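Local coordinates for protein B-agarase (Agarivorans gilvus, PDB 5Z6P) that is a glycoside hydrolase of family 50 with agarase activity, probably cleaving beta-galactosidic links of agarose, at residues A[253-258]-A[425-430]. Numbering follows the deposited sequence.
Sequences TELAKG and MLNWGF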
ATOM      1  N   THR A 253      -9.342  19.866 -24.745  1.00 24.27           N
ATOM      2  CA  THR A 253     -10.160  21.067 -24.820  1.00 24.69           C
ATOM      3  C   THR A 253     -10.590  21.482 -23.418  1.00 21.50           C
ATOM      4  O   THR A 253     -10.504  22.644 -23.058  1.00 25.38           O
ATOM      5  CB  THR A 253     -11.388  20.842 -25.726  1.00 23.66           C
ATOM      6  OG1 THR A 253     -10.936  20.661 -27.068  1.00 27.17           O
ATOM      7  CG2 THR A 253     -12.343  22.024 -25.672  1.00 20.79           C
ATOM      8  N   GLU A 254     -11.027  20.511 -22.626  1.00 24.69           N
ATOM      9  CA  GLU A 254     -11.368  20.751 -21.229  1.00 24.30           C
ATOM     10  C   GLU A 254     -10.180  21.335 -20.448  1.00 23.58           C
ATOM     11  O   GLU A 254     -10.328  22.306 -19.708  1.00 27.44           O
ATOM     12  CB  GLU A 254     -11.862  19.448 -20.597  1.00 24.37           C
ATOM     13  CG  GLU A 254     -12.206  19.522 -19.130  1.00 30.59           C
ATOM     14  CD  GLU A 254     -13.514  20.242 -18.855  1.00 38.16           C
ATOM     15  OE1 GLU A 254     -14.261  20.518 -19.821  1.00 40.08           O
ATOM     16  OE2 GLU A 254     -13.789  20.535 -17.668  1.00 36.93           O
ATOM     17  N   LEU A 255      -8.999  20.761 -20.634  1.00 22.66           N
ATOM     18  CA  LEU A 255      -7.795  21.234 -19.941  1.00 23.36           C
ATOM     19  C   LEU A 255      -7.419  22.653 -20.350  1.00 23.93           C
ATOM     20  O   LEU A 255      -6.766  23.365 -19.596  1.00 21.57           O
ATOM     21  CB  LEU A 255      -6.620  20.286 -20.190  1.00 21.27           C
ATOM     22  CG  LEU A 255      -6.696  18.942 -19.462  1.00 20.15           C
ATOM     23  CD1 LEU A 255      -5.589  18.038 -19.904  1.00 16.28           C
ATOM     24  CD2 LEU A 255      -6.632  19.170 -17.957  1.00 15.97           C
ATOM     25  N   ALA A 256      -7.863  23.077 -21.531  1.00 26.14           N
ATOM     26  CA  ALA A 256      -7.623  24.450 -21.993  1.00 24.20           C
ATOM     27  C   ALA A 256      -8.298  25.505 -21.100  1.00 22.41           C
ATOM     28  O   ALA A 256      -7.971  26.680 -21.177  1.00 27.83           O
ATOM     29  CB  ALA A 256      -8.085  24.612 -23.444  1.00 22.93           C
ATOM     30  N   LYS A 257      -9.216  25.078 -20.241  1.00 24.50           N
ATOM     31  CA  LYS A 257      -9.863  25.970 -19.280  1.00 24.02           C
ATOM     32  C   LYS A 257      -8.925  26.450 -18.171  1.00 27.13           C
ATOM     33  O   LYS A 257      -9.293  27.297 -17.368  1.00 28.40           O
ATOM     34  CB  LYS A 257     -11.077  25.285 -18.661  1.00 23.29           C
ATOM     35  CG  LYS A 257     -12.162  24.977 -19.682  1.00 31.33           C
ATOM     36  CD  LYS A 257     -13.379  24.329 -19.058  1.00 28.34           C
ATOM     37  CE  LYS A 257     -14.500  24.228 -20.078  1.00 31.89           C
ATOM     38  NZ  LYS A 257     -15.709  23.626 -19.493  1.00 38.18           N
ATOM     39  N   GLY A 258      -7.718  25.910 -18.124  1.00 23.21           N
ATOM     40  CA  GLY A 258      -6.718  26.406 -17.204  1.00 23.60           C
ATOM     41  C   GLY A 258      -6.739  25.727 -15.853  1.00 24.32           C
ATOM     42  O   GLY A 258      -7.543  24.835 -15.619  1.00 23.69           O
ATOM     43  N   MET A 425      -2.812  17.941 -13.409  1.00 19.61           N
ATOM     44  CA  MET A 425      -2.687  18.118 -11.963  1.00 17.96           C
ATOM     45  C   MET A 425      -3.186  19.507 -11.553  1.00 17.32           C
ATOM     46  O   MET A 425      -3.931  19.632 -10.605  1.00 21.59           O
ATOM     47  CB  MET A 425      -1.244  17.912 -11.494  1.00 16.50           C
ATOM     48  CG  MET A 425      -0.672  16.536 -11.803  1.00 16.13           C
ATOM     49  SD  MET A 425      -1.728  15.167 -11.320  1.00 18.92           S
ATOM     50  CE  MET A 425      -1.057  13.888 -12.360  1.00 17.21           C
ATOM     51  N   LEU A 426      -2.781  20.532 -12.291  1.00 18.19           N
ATOM     52  CA  LEU A 426      -3.165  21.900 -11.996  1.00 15.32           C
ATOM     53  C   LEU A 426      -4.654  22.169 -12.237  1.00 19.32           C
ATOM     54  O   LEU A 426      -5.257  22.983 -11.550  1.00 20.48           O
ATOM     55  CB  LEU A 426      -2.329  22.863 -12.837  1.00 20.25           C
ATOM     56  CG  LEU A 426      -0.857  22.918 -12.464  1.00 20.35           C
ATOM     57  CD1 LEU A 426      -0.100  23.878 -13.385  1.00 18.91           C
ATOM     58  CD2 LEU A 426      -0.735  23.309 -10.997  1.00 17.39           C
ATOM     59  N   ASN A 427      -5.231  21.486 -13.220  1.00 19.28           N
ATOM     60  CA  ASN A 427      -6.648  21.622 -13.539  1.00 17.20           C
ATOM     61  C   ASN A 427      -7.490  20.906 -12.495  1.00 20.65           C
ATOM     62  O   ASN A 427      -8.539  21.382 -12.105  1.00 21.46           O
ATOM     63  CB  ASN A 427      -6.938  21.067 -14.935  1.00 18.43           C
ATOM     64  CG  ASN A 427      -8.420  21.095 -15.287  1.00 20.19           C
ATOM     65  OD1 ASN A 427      -9.144  20.138 -15.046  1.00 21.45           O
ATOM     66  ND2 ASN A 427      -8.864  22.195 -15.869  1.00 17.95           N
ATOM     67  N   TRP A 428      -7.004  19.763 -12.028  1.00 16.89           N
ATOM     68  CA  TRP A 428      -7.679  18.987 -10.997  1.00 17.28           C
ATOM     69  C   TRP A 428      -7.509  19.593  -9.595  1.00 18.84           C
ATOM     70  O   TRP A 428      -8.202  19.208  -8.651  1.00 18.20           O
ATOM     71  CB  TRP A 428      -7.152  17.547 -11.010  1.00 18.88           C
ATOM     72  CG  TRP A 428      -7.307  16.862 -12.342  1.00 15.98           C
ATOM     73  CD1 TRP A 428      -7.993  17.330 -13.442  1.00 16.08           C
ATOM     74  CD2 TRP A 428      -6.777  15.588 -12.717  1.00 17.82           C
ATOM     75  NE1 TRP A 428      -7.915  16.418 -14.471  1.00 17.50           N
ATOM     76  CE2 TRP A 428      -7.172  15.340 -14.056  1.00 14.86           C
ATOM     77  CE3 TRP A 428      -5.999  14.626 -12.057  1.00 14.55           C
ATOM     78  CZ2 TRP A 428      -6.826  14.177 -14.738  1.00 19.01           C
ATOM     79  CZ3 TRP A 428      -5.649  13.473 -12.742  1.00 18.21           C
ATOM     80  CH2 TRP A 428      -6.065  13.255 -14.069  1.00 15.87           C
ATOM     81  N   GLY A 429      -6.579  20.532  -9.470  1.00 17.31           N
ATOM     82  CA  GLY A 429      -6.364  21.233  -8.217  1.00 18.09           C
ATOM     83  C   GLY A 429      -5.228  20.737  -7.331  1.00 17.39           C
ATOM     84  O   GLY A 429      -4.991  21.299  -6.264  1.00 18.75           O
ATOM     85  N   PHE A 430      -4.521  19.689  -7.757  1.00 18.93           N
ATOM     86  CA  PHE A 430      -3.459  19.145  -6.920  1.00 17.33           C
ATOM     87  C   PHE A 430      -2.367  20.171  -6.795  1.00 18.07           C
ATOM     88  O   PHE A 430      -2.097  20.891  -7.742  1.00 18.58           O
ATOM     89  CB  PHE A 430      -2.896  17.843  -7.488  1.00 16.85           C
ATOM     90  CG  PHE A 430      -3.790  16.665  -7.290  1.00 16.64           C
ATOM     91  CD1 PHE A 430      -4.145  16.253  -6.013  1.00 14.42           C
ATOM     92  CD2 PHE A 430      -4.289  15.967  -8.383  1.00 16.70           C
ATOM     93  CE1 PHE A 430      -4.963  15.164  -5.835  1.00 13.62           C
ATOM     94  CE2 PHE A 430      -5.109  14.875  -8.205  1.00 16.05           C
ATOM     95  CZ  PHE A 430      -5.457  14.479  -6.935  1.00 13.48           C
TER
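With CG anti to the backbone N (chi1 176°), N427 extends its amide toward the turn at G258, while L255, whose CG lies anti to its own carbonyl carbon, swings CD2 against the same asparagine. Here the turn that follows helix 241-255 meets the C-terminal end of helix 413-428, a Schellman motif in which F430 N bonds to M425 O and G429 takes the positive-phi position. L255 to G258 form a type I beta turn, closed by G258 N bonding to L255 O at 3.1 Å. This turn presents G258 O to N427 ND2 at 3.0 Å, with an N-H...O angle of 150° and the donor tilted 20° from the carbonyl plane. Asparagine suits this largely buried place because its amide has two ends to use: ND2 serves the turn carbonyl, and OD1 accepts from K752 of helix 745-762, so the two bonds fix the amide's rotation and join the turn to that helix through the end of helix 413-428. L255 supplies the apolar part, its CD2 lying 3.6 Å from N427 CB, while its side chain also packs on V420 and R424 further back along helix 413-428. Glycine at 258 fits a backbone of positive phi, where a side chain would crowd the preceding carbonyl. On the more open flank, E254 and K257, three residues apart, form a long, weak salt bridge, K257 NZ standing 3.4 Å from E254 OE1.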